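Long-range contact in alanine racemase (PDB 2DY3), which is a two-domain fold-type III enzyme that carries pyridoxal-5'-phosphate at the mouth of a TIM-type barrel: residues A12-A24 and H209-G221. Numbering follows the deposited sequence.
Sequences AIAHNTRVLKQMA and HMEMVRPGLAFYG. With PLP (pyridoxal-5'-phosphate), chain F.
L20 on helix 10-24 sets one methyl squarely on the ring of F219, packing an outer helix of the TIM-type barrel against the segment that follows strand 212-213. Its CD1 lies 3.3 Å from the F219 ring centroid and only 10° off the normal, a CH-pi contact centred over the face. L20 CD2 turns to A218 CB at 3.7 Å, while CD1 also brushes P215 CG. T17 approaches the same ring differently, at its rim and in its plane, with OG1 3.5 Å from F219 CD2. Turned back beside its own backbone N (chi1 -62°), T17 OG1 donates to I13 O at 2.8 Å, standing above the carbonyl plane, on the face opposite T17 N. I49 of helix 42-50 and L29 and A31 of strand 28-32 also touch the buried F219 ring. Farther along, A24 CB reaches V213 CG2 more loosely. The 3-10 segment 217-220 thus packs on the helix through A218 and F219, while the phosphate of pyridoxal-5'-phosphate is bound at its start: G216 N donates to O3P at 2.8 Å, and L217 N to O1P with an N-H...O angle of 166°.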
loop_
_atom_site.group_PDB
_atom_site.type_symbol
_atom_site.label_atom_id
_atom_site.label_comp_id
_atom_site.label_asym_id
_atom_site.label_seq_id
_atom_site.Cartn_x
_atom_site.Cartn_y
_atom_site.Cartn_z
ATOM N N ALA B 12 22.406 4.987 7.112
ATOM C CA ALA B 12 22.124 6.122 6.243
ATOM C C ALA B 12 21.205 7.079 6.989
ATOM O O ALA B 12 21.350 8.300 6.895
ATOM C CB ALA B 12 21.462 5.647 4.953
ATOM N N ILE B 13 20.259 6.516 7.740
ATOM C CA ILE B 13 19.317 7.321 8.516
ATOM C C ILE B 13 20.042 8.081 9.631
ATOM O O ILE B 13 19.782 9.266 9.865
ATOM C CB ILE B 13 18.197 6.432 9.122
ATOM C CG1 ILE B 13 17.288 5.927 7.994
ATOM C CG2 ILE B 13 17.382 7.219 10.146
ATOM C CD1 ILE B 13 16.145 5.058 8.450
ATOM N N ALA B 14 20.950 7.401 10.320
ATOM C CA ALA B 14 21.703 8.046 11.387
ATOM C C ALA B 14 22.500 9.197 10.773
ATOM O O ALA B 14 22.522 10.308 11.303
ATOM C CB ALA B 14 22.636 7.048 12.044
ATOM N N HIS B 15 23.143 8.921 9.643
ATOM C CA HIS B 15 23.930 9.928 8.937
ATOM C C HIS B 15 23.060 11.140 8.632
ATOM O O HIS B 15 23.419 12.276 8.952
ATOM C CB HIS B 15 24.465 9.350 7.627
ATOM C CG HIS B 15 25.032 10.380 6.703
ATOM N ND1 HIS B 15 26.276 10.944 6.889
ATOM C CD2 HIS B 15 24.507 10.978 5.607
ATOM C CE1 HIS B 15 26.494 11.844 5.946
ATOM N NE2 HIS B 15 25.436 11.884 5.156
ATOM N N ASN B 16 21.917 10.885 8.003
ATOM C CA ASN B 16 20.974 11.934 7.644
ATOM C C ASN B 16 20.576 12.722 8.886
ATOM O O ASN B 16 20.458 13.950 8.840
ATOM C CB ASN B 16 19.726 11.317 7.000
ATOM C CG ASN B 16 20.024 10.649 5.672
ATOM O OD1 ASN B 16 19.270 9.786 5.213
ATOM N ND2 ASN B 16 21.118 11.055 5.037
ATOM N N THR B 17 20.371 12.010 9.991
ATOM C CA THR B 17 19.989 12.654 11.243
ATOM C C THR B 17 21.086 13.604 11.714
ATOM O O THR B 17 20.803 14.722 12.143
ATOM C CB THR B 17 19.706 11.617 12.344
ATOM O OG1 THR B 17 18.608 10.786 11.944
ATOM C CG2 THR B 17 19.350 12.314 13.654
ATOM N N ARG B 18 22.338 13.158 11.626
ATOM C CA ARG B 18 23.480 13.980 12.032
ATOM C C ARG B 18 23.599 15.219 11.137
ATOM O O ARG B 18 23.849 16.323 11.620
ATOM C CB ARG B 18 24.778 13.170 11.958
ATOM C CG ARG B 18 24.906 12.089 13.020
ATOM C CD ARG B 18 26.151 11.230 12.804
ATOM N NE ARG B 18 27.384 12.018 12.784
ATOM C CZ ARG B 18 28.600 11.504 12.608
ATOM N NH1 ARG B 18 28.757 10.197 12.437
ATOM N NH2 ARG B 18 29.664 12.298 12.601
ATOM N N VAL B 19 23.422 15.029 9.834
ATOM C CA VAL B 19 23.506 16.136 8.886
ATOM C C VAL B 19 22.401 17.166 9.122
ATOM O O VAL B 19 22.606 18.367 8.934
ATOM C CB VAL B 19 23.402 15.636 7.429
ATOM C CG1 VAL B 19 23.222 16.815 6.487
ATOM C CG2 VAL B 19 24.646 14.856 7.059
ATOM N N LEU B 20 21.226 16.694 9.524
ATOM C CA LEU B 20 20.120 17.605 9.777
ATOM C C LEU B 20 20.323 18.311 11.116
ATOM O O LEU B 20 19.981 19.485 11.268
ATOM C CB LEU B 20 18.788 16.850 9.773
ATOM C CG LEU B 20 18.373 16.225 8.439
ATOM C CD1 LEU B 20 17.032 15.544 8.590
ATOM C CD2 LEU B 20 18.296 17.298 7.363
ATOM N N LYS B 21 20.886 17.593 12.083
ATOM C CA LYS B 21 21.131 18.168 13.396
ATOM C C LYS B 21 22.143 19.306 13.256
ATOM O O LYS B 21 21.952 20.391 13.805
ATOM C CB LYS B 21 21.659 17.098 14.360
ATOM C CG LYS B 21 21.610 17.509 15.826
ATOM C CD LYS B 21 20.182 17.841 16.247
ATOM C CE LYS B 21 20.116 18.404 17.661
ATOM N NZ LYS B 21 20.541 17.416 18.679
ATOM N N GLN B 22 23.214 19.068 12.508
ATOM C CA GLN B 22 24.214 20.109 12.316
ATOM C C GLN B 22 23.580 21.331 11.650
ATOM O O GLN B 22 23.823 22.463 12.061
ATOM C CB GLN B 22 25.377 19.593 11.462
ATOM C CG GLN B 22 26.523 20.593 11.342
ATOM C CD GLN B 22 27.160 20.920 12.691
ATOM O OE1 GLN B 22 27.966 21.850 12.806
ATOM N NE2 GLN B 22 26.809 20.146 13.714
ATOM N N MET B 23 22.756 21.095 10.634
ATOM C CA MET B 23 22.083 22.175 9.911
ATOM C C MET B 23 21.064 22.959 10.742
ATOM O O MET B 23 20.782 24.122 10.450
ATOM C CB MET B 23 21.367 21.621 8.676
ATOM C CG MET B 23 22.282 21.128 7.573
ATOM S SD MET B 23 21.333 20.505 6.174
ATOM C CE MET B 23 20.745 22.037 5.454
ATOM N N ALA B 24 20.496 22.323 11.761
ATOM C CA ALA B 24 19.506 22.993 12.596
ATOM C C ALA B 24 20.149 24.001 13.543
ATOM O O ALA B 24 19.541 25.010 13.895
ATOM C CB ALA B 24 18.708 21.962 13.387
ATOM N N HIS B 209 13.905 29.064 10.657
ATOM C CA HIS B 209 14.103 27.985 11.625
ATOM C C HIS B 209 13.307 28.158 12.916
ATOM O O HIS B 209 12.864 27.176 13.512
ATOM C CB HIS B 209 15.583 27.841 11.970
ATOM C CG HIS B 209 16.404 27.247 10.869
ATOM N ND1 HIS B 209 15.855 26.835 9.673
ATOM C CD2 HIS B 209 17.730 26.981 10.788
ATOM C CE1 HIS B 209 16.808 26.338 8.903
ATOM N NE2 HIS B 209 17.954 26.415 9.556
ATOM N N MET B 210 13.129 29.401 13.352
ATOM C CA MET B 210 12.394 29.666 14.582
ATOM C C MET B 210 13.003 28.827 15.698
ATOM O O MET B 210 14.214 28.645 15.732
ATOM C CB MET B 210 10.916 29.325 14.388
ATOM C CG MET B 210 10.300 30.065 13.222
ATOM S SD MET B 210 8.522 29.919 13.147
ATOM C CE MET B 210 8.047 31.182 14.326
ATOM N N GLU B 211 12.185 28.305 16.605
ATOM C CA GLU B 211 12.728 27.499 17.701
ATOM C C GLU B 211 12.840 26.023 17.343
ATOM O O GLU B 211 13.549 25.260 18.006
ATOM C CB GLU B 211 11.863 27.625 18.959
ATOM C CG GLU B 211 11.799 29.012 19.593
ATOM C CD GLU B 211 10.842 29.942 18.872
ATOM O OE1 GLU B 211 9.953 29.443 18.147
ATOM O OE2 GLU B 211 10.969 31.173 19.045
ATOM N N MET B 212 12.137 25.615 16.294
ATOM C CA MET B 212 12.155 24.216 15.898
ATOM C C MET B 212 11.826 24.049 14.421
ATOM O O MET B 212 11.067 24.832 13.853
ATOM C CB MET B 212 11.147 23.437 16.756
ATOM C CG MET B 212 11.147 21.912 16.584
ATOM S SD MET B 212 9.978 21.096 17.727
ATOM C CE MET B 212 11.069 20.550 19.004
ATOM N N VAL B 213 12.423 23.030 13.809
ATOM C CA VAL B 213 12.189 22.709 12.408
ATOM C C VAL B 213 11.678 21.267 12.399
ATOM O O VAL B 213 12.048 20.474 13.265
ATOM C CB VAL B 213 13.493 22.818 11.576
ATOM C CG1 VAL B 213 14.055 24.232 11.681
ATOM C CG2 VAL B 213 14.521 21.806 12.067
ATOM N N ARG B 214 10.822 20.924 11.442
ATOM C CA ARG B 214 10.286 19.570 11.391
ATOM C C ARG B 214 10.358 18.918 10.030
ATOM O O ARG B 214 9.353 18.790 9.332
ATOM C CB ARG B 214 8.838 19.537 11.893
ATOM C CG ARG B 214 7.897 20.494 11.208
ATOM C CD ARG B 214 6.444 20.141 11.521
ATOM N NE ARG B 214 5.500 21.144 11.027
ATOM C CZ ARG B 214 5.507 21.657 9.798
ATOM N NH1 ARG B 214 6.418 21.280 8.909
ATOM N NH2 ARG B 214 4.581 22.530 9.442
ATOM N N PRO B 215 11.558 18.484 9.634
ATOM C CA PRO B 215 11.704 17.839 8.335
ATOM C C PRO B 215 11.396 16.350 8.425
ATOM O O PRO B 215 11.597 15.718 9.468
ATOM C CB PRO B 215 13.161 18.111 7.982
ATOM C CG PRO B 215 13.838 18.057 9.315
ATOM C CD PRO B 215 12.872 18.774 10.241
ATOM N N GLY B 216 10.885 15.803 7.332
ATOM C CA GLY B 216 10.595 14.386 7.295
ATOM C C GLY B 216 11.453 13.753 6.215
ATOM O O GLY B 216 12.425 13.046 6.495
ATOM N N LEU B 217 11.081 14.045 4.973
ATOM C CA LEU B 217 11.741 13.539 3.774
ATOM C C LEU B 217 13.271 13.440 3.854
ATOM O O LEU B 217 13.844 12.411 3.507
ATOM C CB LEU B 217 11.322 14.417 2.590
ATOM C CG LEU B 217 11.465 13.945 1.141
ATOM C CD1 LEU B 217 12.893 14.014 0.767
ATOM C CD2 LEU B 217 10.912 12.538 0.946
ATOM N N ALA B 218 13.930 14.503 4.314
ATOM C CA ALA B 218 15.388 14.511 4.405
ATOM C C ALA B 218 16.007 13.412 5.281
ATOM O O ALA B 218 17.129 12.971 5.019
ATOM C CB ALA B 218 15.876 15.889 4.877
ATOM N N PHE B 219 15.299 12.975 6.318
ATOM C CA PHE B 219 15.832 11.930 7.196
ATOM C C PHE B 219 16.019 10.617 6.443
ATOM O O PHE B 219 16.858 9.782 6.810
ATOM C CB PHE B 219 14.898 11.676 8.390
ATOM C CG PHE B 219 14.992 12.712 9.477
ATOM C CD1 PHE B 219 14.217 13.858 9.439
ATOM C CD2 PHE B 219 15.869 12.539 10.537
ATOM C CE1 PHE B 219 14.314 14.814 10.440
ATOM C CE2 PHE B 219 15.970 13.487 11.537
ATOM C CZ PHE B 219 15.192 14.625 11.490
ATOM N N TYR B 220 15.231 10.443 5.388
ATOM C CA TYR B 220 15.277 9.228 4.587
ATOM C C TYR B 220 16.249 9.366 3.417
ATOM O O TYR B 220 16.325 8.494 2.552
ATOM C CB TYR B 220 13.859 8.901 4.109
ATOM C CG TYR B 220 12.874 8.924 5.259
ATOM C CD1 TYR B 220 12.939 7.972 6.271
ATOM C CD2 TYR B 220 11.946 9.953 5.386
ATOM C CE1 TYR B 220 12.115 8.046 7.377
ATOM C CE2 TYR B 220 11.119 10.034 6.495
ATOM C CZ TYR B 220 11.209 9.075 7.485
ATOM O OH TYR B 220 10.389 9.147 8.589
ATOM N N GLY B 221 16.975 10.480 3.399
ATOM C CA GLY B 221 17.972 10.715 2.371
ATOM C C GLY B 221 17.512 11.186 1.005
ATOM O O GLY B 221 18.242 11.024 0.026
HETATM N N1 PLP F . 4.906 18.812 8.972
HETATM C C2 PLP F . 3.612 18.341 8.731
HETATM C C2A PLP F . 2.435 19.014 9.417
HETATM C C3 PLP F . 3.435 17.251 7.846
HETATM O O3 PLP F . 2.166 16.774 7.588
HETATM C C4 PLP F . 4.575 16.651 7.225
HETATM C C4A PLP F . 4.441 15.479 6.219
HETATM C C5 PLP F . 5.882 17.186 7.498
HETATM C C6 PLP F . 6.022 18.253 8.370
HETATM C C5A PLP F . 7.128 16.638 6.870
HETATM O O4P PLP F . 7.355 17.226 5.595
HETATM P P PLP F . 8.593 16.898 4.599
HETATM O O1P PLP F . 8.635 15.460 4.362
HETATM O O2P PLP F . 8.227 17.667 3.409
HETATM O O3P PLP F . 9.771 17.398 5.341
#